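Local coordinates for protein CRISPR-associated endonuclease Cas1 (Thermotoga maritima, PDB 4XTK) that probably acts as a metal-dependent double-stranded DNA endonuclease in CRISPR adaptive immunity, working as a homodimer that associates with a Cas2 dimer, at residues Val170-Glu173 with Arg174-Ile177; Ser117-Asn120 with Met121-Phe124. All coordinates share one frame; numbering follows the deposited sequence.

Interaction 1: residues Val170-Glu173 with Arg174-Ile177; sequences VSDE and RFRI
A short 3-10 turn in the loop between helix 148-166 and helix 188-208 brings Asp-172 against Arg-174 and Phe-175, and Val-170 against Arg-176. Its backbone is pinned by two i to i+3 bonds, the mark of a 3-10 turn: Phe-175 N to Asp-172 O at 2.9 Å and Arg-176 N to Glu-173 O at 3.1 Å. Asp-172 suits the start of this turn because its short carboxylate can accept the N-H two residues on, Arg-174 N to OD1 in a weak Asx-turn bond, and also pair with the Arg-174 guanidinium; CG anti to the backbone N (chi1 -162°) swings it there. Arg-174 NH2 meets the syn lone pair of Asp-172 OD2 at 2.7 Å, nearly in the guanidinium plane, and the bend at chi3 of the arginine brings NE to the same carboxylate in weaker bonds. Glu-258 gives the guanidinium a second acidic partner. Phe-175 turns its ring edge to the aspartate and, with Val-170, packs on helix 230-252; Val-170 CG1 lies 4.1 Å from Phe-175 CB. Arg-176, extended from CG to NE, runs alongside Glu-173 CA to Val-170 O, where NE and NH2 each make a weak bond of 3.3 Å.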
loop_
_atom_site.group_PDB
_atom_site.type_symbol
_atom_site.label_atom_id
_atom_site.label_comp_id
_atom_site.label_asym_id
_atom_site.label_seq_id
_atom_site.Cartn_x
_atom_site.Cartn_y
_atom_site.Cartn_z
ATOM N N VAL E 170 32.222 -28.782 3.426
ATOM C CA VAL E 170 33.154 -27.662 3.370
ATOM C C VAL E 170 34.586 -28.108 3.645
ATOM O O VAL E 170 34.898 -28.601 4.725
ATOM C CB VAL E 170 32.772 -26.568 4.372
ATOM C CG1 VAL E 170 33.813 -25.467 4.358
ATOM C CG2 VAL E 170 31.408 -26.018 4.044
ATOM N N SER E 171 35.454 -27.927 2.656
ATOM C CA SER E 171 36.835 -28.380 2.753
ATOM C C SER E 171 37.668 -27.544 3.726
ATOM O O SER E 171 38.304 -28.086 4.634
ATOM C CB SER E 171 37.476 -28.366 1.368
ATOM O OG SER E 171 36.578 -28.892 0.405
ATOM N N ASP E 172 37.667 -26.228 3.532
ATOM C CA ASP E 172 38.431 -25.335 4.396
ATOM C C ASP E 172 37.660 -25.059 5.684
ATOM O O ASP E 172 36.567 -24.493 5.650
ATOM C CB ASP E 172 38.740 -24.027 3.670
ATOM C CG ASP E 172 39.863 -23.247 4.321
ATOM O OD1 ASP E 172 40.224 -23.566 5.473
ATOM O OD2 ASP E 172 40.378 -22.306 3.682
ATOM N N GLU E 173 38.234 -25.436 6.823
ATOM C CA GLU E 173 37.491 -25.341 8.072
ATOM C C GLU E 173 37.368 -23.900 8.561
ATOM O O GLU E 173 36.491 -23.600 9.372
ATOM C CB GLU E 173 38.110 -26.229 9.156
ATOM C CG GLU E 173 39.594 -26.493 9.024
ATOM C CD GLU E 173 40.112 -27.413 10.121
ATOM O OE1 GLU E 173 40.442 -28.579 9.812
ATOM O OE2 GLU E 173 40.191 -26.973 11.289
ATOM N N ARG E 174 38.216 -23.007 8.052
ATOM C CA ARG E 174 38.042 -21.580 8.315
ATOM C C ARG E 174 36.675 -21.117 7.819
ATOM O O ARG E 174 36.136 -20.116 8.285
ATOM C CB ARG E 174 39.137 -20.750 7.641
ATOM C CG ARG E 174 40.530 -20.932 8.209
ATOM C CD ARG E 174 41.537 -20.128 7.406
ATOM N NE ARG E 174 41.450 -20.432 5.978
ATOM C CZ ARG E 174 42.269 -19.945 5.050
ATOM N NH1 ARG E 174 43.257 -19.129 5.396
ATOM N NH2 ARG E 174 42.105 -20.281 3.779
ATOM N N PHE E 175 36.162 -21.833 6.825
ATOM C CA PHE E 175 34.878 -21.548 6.199
ATOM C C PHE E 175 33.704 -22.424 6.640
ATOM O O PHE E 175 32.634 -22.356 6.045
ATOM C CB PHE E 175 35.042 -21.608 4.682
ATOM C CG PHE E 175 35.806 -20.446 4.139
ATOM C CD1 PHE E 175 37.190 -20.477 4.083
ATOM C CD2 PHE E 175 35.144 -19.298 3.732
ATOM C CE1 PHE E 175 37.898 -19.397 3.608
ATOM C CE2 PHE E 175 35.846 -18.212 3.254
ATOM C CZ PHE E 175 37.223 -18.261 3.192
ATOM N N ARG E 176 33.907 -23.287 7.628
ATOM C CA ARG E 176 32.792 -24.070 8.169
ATOM C C ARG E 176 31.846 -23.202 8.997
ATOM O O ARG E 176 32.270 -22.255 9.663
ATOM C CB ARG E 176 33.300 -25.247 9.014
ATOM C CG ARG E 176 34.097 -26.248 8.205
ATOM C CD ARG E 176 34.315 -27.555 8.925
ATOM N NE ARG E 176 34.815 -28.568 8.000
ATOM C CZ ARG E 176 34.630 -29.874 8.148
ATOM N NH1 ARG E 176 33.951 -30.338 9.190
ATOM N NH2 ARG E 176 35.118 -30.716 7.248
ATOM N N ILE E 177 30.559 -23.529 8.937
ATOM C CA ILE E 177 29.539 -22.798 9.680
ATOM C C ILE E 177 29.710 -22.990 11.178
ATOM O O ILE E 177 29.416 -22.088 11.962
ATOM C CB ILE E 177 28.126 -23.248 9.276
ATOM C CG1 ILE E 177 27.967 -23.183 7.754
ATOM C CG2 ILE E 177 27.063 -22.418 9.992
ATOM C CD1 ILE E 177 26.745 -23.907 7.237
#

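Interaction 2: residues Ser117-Asn120 with Met121-Phe124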
loop_
_atom_site.group_PDB
_atom_site.type_symbol
_atom_site.label_atom_id
_atom_site.label_comp_id
_atom_site.label_asym_id
_atom_site.label_seq_id
_atom_site.Cartn_x
_atom_site.Cartn_y
_atom_site.Cartn_z
ATOM N N SER E 117 9.918 -26.817 3.826
ATOM C CA SER E 117 11.269 -26.463 4.262
ATOM C C SER E 117 12.097 -27.699 4.604
ATOM O O SER E 117 13.273 -27.793 4.246
ATOM C CB SER E 117 11.222 -25.532 5.476
ATOM O OG SER E 117 10.882 -24.212 5.097
ATOM N N PHE E 118 11.475 -28.644 5.299
ATOM C CA PHE E 118 12.168 -29.857 5.704
ATOM C C PHE E 118 12.509 -30.716 4.498
ATOM O O PHE E 118 13.606 -31.260 4.408
ATOM C CB PHE E 118 11.328 -30.670 6.700
ATOM C CG PHE E 118 11.326 -30.112 8.096
ATOM C CD1 PHE E 118 11.919 -28.895 8.376
ATOM C CD2 PHE E 118 10.743 -30.812 9.131
ATOM C CE1 PHE E 118 11.916 -28.381 9.660
ATOM C CE2 PHE E 118 10.740 -30.301 10.415
ATOM C CZ PHE E 118 11.329 -29.086 10.676
ATOM N N GLN E 119 11.570 -30.844 3.568
ATOM C CA GLN E 119 11.805 -31.721 2.432
ATOM C C GLN E 119 12.861 -31.123 1.508
ATOM O O GLN E 119 13.659 -31.850 0.920
ATOM C CB GLN E 119 10.510 -31.996 1.669
ATOM C CG GLN E 119 10.652 -33.142 0.676
ATOM C CD GLN E 119 11.225 -34.404 1.319
ATOM O OE1 GLN E 119 10.788 -34.829 2.391
ATOM N NE2 GLN E 119 12.222 -34.996 0.669
ATOM N N ASN E 120 12.881 -29.799 1.405
ATOM C CA ASN E 120 13.914 -29.123 0.641
ATOM C C ASN E 120 15.283 -29.315 1.274
ATOM O O ASN E 120 16.273 -29.532 0.572
ATOM C CB ASN E 120 13.603 -27.637 0.506
ATOM C CG ASN E 120 12.436 -27.374 -0.417
ATOM O OD1 ASN E 120 11.917 -28.292 -1.062
ATOM N ND2 ASN E 120 12.024 -26.115 -0.501
ATOM N N MET E 121 15.332 -29.237 2.602
ATOM C CA MET E 121 16.556 -29.516 3.344
ATOM C C MET E 121 17.056 -30.931 3.048
ATOM O O MET E 121 18.232 -31.131 2.738
ATOM C CB MET E 121 16.339 -29.342 4.852
ATOM C CG MET E 121 16.397 -27.903 5.347
ATOM S SD MET E 121 16.372 -27.771 7.153
ATOM C CE MET E 121 14.705 -27.227 7.480
ATOM N N VAL E 122 16.159 -31.905 3.141
ATOM C CA VAL E 122 16.523 -33.299 2.923
ATOM C C VAL E 122 16.993 -33.544 1.494
ATOM O O VAL E 122 17.989 -34.237 1.270
ATOM C CB VAL E 122 15.345 -34.241 3.238
ATOM C CG1 VAL E 122 15.587 -35.623 2.666
ATOM C CG2 VAL E 122 15.118 -34.309 4.734
ATOM N N ASP E 123 16.284 -32.966 0.528
ATOM C CA ASP E 123 16.643 -33.141 -0.875
ATOM C C ASP E 123 18.022 -32.556 -1.184
ATOM O O ASP E 123 18.809 -33.162 -1.918
ATOM C CB ASP E 123 15.584 -32.514 -1.785
ATOM C CG ASP E 123 14.291 -33.309 -1.809
ATOM O OD1 ASP E 123 14.309 -34.486 -1.386
ATOM O OD2 ASP E 123 13.259 -32.764 -2.259
ATOM N N PHE E 124 18.317 -31.392 -0.615
ATOM C CA PHE E 124 19.609 -30.760 -0.837
ATOM C C PHE E 124 20.737 -31.654 -0.324
ATOM O O PHE E 124 21.755 -31.837 -0.999
ATOM C CB PHE E 124 19.664 -29.385 -0.164
ATOM C CG PHE E 124 20.915 -28.612 -0.468
ATOM C CD1 PHE E 124 21.020 -27.871 -1.632
ATOM C CD2 PHE E 124 21.990 -28.633 0.405
ATOM C CE1 PHE E 124 22.170 -27.162 -1.919
ATOM C CE2 PHE E 124 23.144 -27.926 0.123
ATOM C CZ PHE E 124 23.232 -27.189 -1.040
#
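Residues 117-120 and 121-124 are successive turns of helix 103-127, joined by four i to i+4 backbone bonds of 2.9 to 3.0 Å: Met-121 N to Ser-117 O, Val-122 N to Phe-118 O, Asp-123 N to Gln-119 O and Phe-124 N to Asn-120 O. The helix therefore runs regularly through the contact. On its buried side Phe-118 and Met-121 lie side by side and point the same way. The thioether bends at chi3 (-105°), bringing Met-121 CE to 3.4 Å from Phe-118 CD1, obliquely to the ring; a flexible methionine suits such a fit beside a rigid aromatic. Phe-118 also packs on helix 136-144 and Met-121 on Tyr-162, whereas Phe-124 reaches helices 148-166 and 230-252.

On the exposed side Gln-119, bent at chi2 (52°), folds along the helix until NE2 donates to Asp-123 OD1 at 3.0 Å. The hydrogen bond leaves nearly in the amide plane and reaches the carboxylate from above; the two planes are turned 60° apart. Asn-120 is held by other partners: its ND2 bonds to Leu-237 O, and its OD1 takes a weak bond from Arg-116 NH1. Ser-117 OG bonds to Ile-113 O. The small Ser-117 packs against Glu-236, which like nearby Glu-155 is a probable manganese ligand. The helix thus divides its chemistry by face: apolar packing and the Asn-120 bond join it to neighbouring helices, while Asp-123 is met by a neutral amide, so that this bond probably leaves its charge largely in place.

How the interactions relate
From the N terminus the chain passes the strand-rich part and enters the helices, meeting interaction 2 first, within helix 103-127. It then runs through helices 136-144 and 148-166 before interaction 1 forms in the loop leading to helix 188-208. The two are in series, neither nested nor crossed, and each closes only a local turn of continuous chain. The centres of interaction 1 and interaction 2 lie about 22 Å apart, and the nearest atoms of interaction 1 and interaction 2 about 9 Å, without touching. Helix 230-252 is a shared neighbour: residues 117-124 and residues 170-177 both pack on it, with Leu-248 touched by Phe-124 and by Val-170. Helix 148-166 similarly receives Phe-124 and Ile-177 at Ile-166.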